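Local coordinates for hypothetical protein, IPT/TIG domain protein (Bacteroides ovatus, PDB 4HW6) that is of unknown function but probably acts as an auxiliary nutrient-binding protein, perhaps for carbohydrates, built from an IPT/TIG domain and a six-bladed beta-propeller, at residues V367-L370 and V376-Y379. Sequence-based numbering, arbitrary orientation.
Sequences VRVL and VTTY
The guanidinium of Arg-368 has the CG1 methyl of Val-376 over one face, with NH2 3.6 Å from that carbon, while Thr-378 OG1 approaches obliquely, 3.3 Å from NE. A bend at chi3 (79°) in an otherwise extended chain turns the planar group obliquely across the neighbouring strand, over Val-376 CG1. Its charge is met beyond the pair: NH2 forms a salt bridge with Asp-326 and NH1 another with Asp-361, and Asp-326 also hydrogen-bonds Thr-378 OG1. The second flat group, the Tyr-379 ring, receives Val-367 CG1 at its edge, near the ring plane, 4.0 Å from CD2; Tyr-358 on strand 355-361 meets the ring edge-to-face. With CG anti to the backbone N (chi1 -179°), the phenol runs beside Val-367, the two side chains pointing the same way, and Val-369 CG2 packs against Tyr-379 CB at 3.9 Å. These residues belong to an antiparallel beta hairpin, strands 366-370 and 375-380, within one sheet of the six-bladed propeller. Val-369 and Thr-377 are its hydrogen-bonded pair: N of Val-369 donates to O of Thr-377 at 2.8 Å, and Thr-377 N returns a bond to Val-369 O. Tyr-379 N to Val-367 O is equally short, 2.8 Å, but more bent, 143°. Arg-368 with Thr-378 and Leu-370 with Val-376 are non-hydrogen-bonded pairs sharing the opposite face from Val-369 and Thr-377. Replacing Arg-368 with a leucine would probably leave the carboxylates of Asp-326 and Asp-361 without their cationic mate and uncover Val-376 CG1. Farther along that face, Leu-370 CD1 touches the other Val-376 methyl, CG2, at 4.0 Å.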
loop_
_atom_site.group_PDB
_atom_site.type_symbol
_atom_site.label_atom_id
_atom_site.label_comp_id
_atom_site.label_asym_id
_atom_site.label_seq_id
_atom_site.Cartn_x
_atom_site.Cartn_y
_atom_site.Cartn_z
ATOM N N VAL A 367 8.385 -5.470 -5.490
ATOM C CA VAL A 367 6.967 -5.232 -5.613
ATOM C C VAL A 367 6.691 -5.149 -7.119
ATOM O O VAL A 367 7.383 -4.419 -7.848
ATOM C CB VAL A 367 6.532 -3.936 -4.902
ATOM C CG1 VAL A 367 5.031 -3.693 -5.104
ATOM C CG2 VAL A 367 6.866 -3.999 -3.392
ATOM N N ARG A 368 5.715 -5.924 -7.588
ATOM C CA ARG A 368 5.420 -6.051 -9.013
ATOM C C ARG A 368 3.966 -5.706 -9.248
ATOM O O ARG A 368 3.186 -5.620 -8.295
ATOM C CB ARG A 368 5.810 -7.449 -9.531
ATOM C CG ARG A 368 7.295 -7.707 -9.291
ATOM C CD ARG A 368 7.812 -9.051 -9.755
ATOM N NE ARG A 368 8.028 -9.059 -11.193
ATOM C CZ ARG A 368 8.340 -10.164 -11.860
ATOM N NH1 ARG A 368 8.509 -11.302 -11.201
ATOM N NH2 ARG A 368 8.513 -10.142 -13.158
ATOM N N VAL A 369 3.607 -5.497 -10.519
ATOM C CA VAL A 369 2.237 -5.154 -10.882
ATOM C C VAL A 369 1.779 -6.076 -11.971
ATOM O O VAL A 369 2.512 -6.287 -12.945
ATOM C CB VAL A 369 2.126 -3.708 -11.367
ATOM C CG1 VAL A 369 0.663 -3.343 -11.590
ATOM C CG2 VAL A 369 2.747 -2.765 -10.364
ATOM N N LEU A 370 0.577 -6.626 -11.801
ATOM C CA LEU A 370 -0.113 -7.384 -12.845
ATOM C C LEU A 370 -1.277 -6.527 -13.333
ATOM O O LEU A 370 -2.169 -6.174 -12.555
ATOM C CB LEU A 370 -0.608 -8.712 -12.263
ATOM C CG LEU A 370 -1.475 -9.593 -13.183
ATOM C CD1 LEU A 370 -0.751 -9.962 -14.479
ATOM C CD2 LEU A 370 -1.876 -10.842 -12.411
ATOM N N VAL A 376 3.079 -8.157 -16.582
ATOM C CA VAL A 376 3.759 -8.090 -15.293
ATOM C C VAL A 376 4.914 -7.131 -15.437
ATOM O O VAL A 376 5.751 -7.318 -16.324
ATOM C CB VAL A 376 4.329 -9.451 -14.860
ATOM C CG1 VAL A 376 5.086 -9.288 -13.538
ATOM C CG2 VAL A 376 3.209 -10.481 -14.738
ATOM N N THR A 377 4.957 -6.098 -14.589
ATOM C CA THR A 377 6.076 -5.142 -14.587
ATOM C C THR A 377 6.585 -5.014 -13.151
ATOM O O THR A 377 5.861 -5.342 -12.217
ATOM C CB THR A 377 5.642 -3.765 -15.098
ATOM O OG1 THR A 377 4.595 -3.280 -14.247
ATOM C CG2 THR A 377 5.161 -3.851 -16.558
ATOM N N THR A 378 7.835 -4.628 -12.979
ATOM C CA THR A 378 8.399 -4.451 -11.646
ATOM C C THR A 378 8.242 -2.989 -11.189
ATOM O O THR A 378 8.626 -2.077 -11.894
ATOM C CB THR A 378 9.850 -4.946 -11.612
ATOM O OG1 THR A 378 9.835 -6.363 -11.893
ATOM C CG2 THR A 378 10.489 -4.694 -10.212
ATOM N N TYR A 379 7.599 -2.785 -10.050
ATOM C CA TYR A 379 7.356 -1.444 -9.532
ATOM C C TYR A 379 8.495 -0.922 -8.653
ATOM O O TYR A 379 8.875 0.261 -8.783
ATOM C CB TYR A 379 6.053 -1.456 -8.750
ATOM C CG TYR A 379 5.575 -0.158 -8.140
ATOM C CD1 TYR A 379 5.287 0.982 -8.926
ATOM C CD2 TYR A 379 5.346 -0.076 -6.781
ATOM C CE1 TYR A 379 4.797 2.150 -8.344
ATOM C CE2 TYR A 379 4.864 1.082 -6.196
ATOM C CZ TYR A 379 4.604 2.187 -6.963
ATOM O OH TYR A 379 4.126 3.316 -6.336
#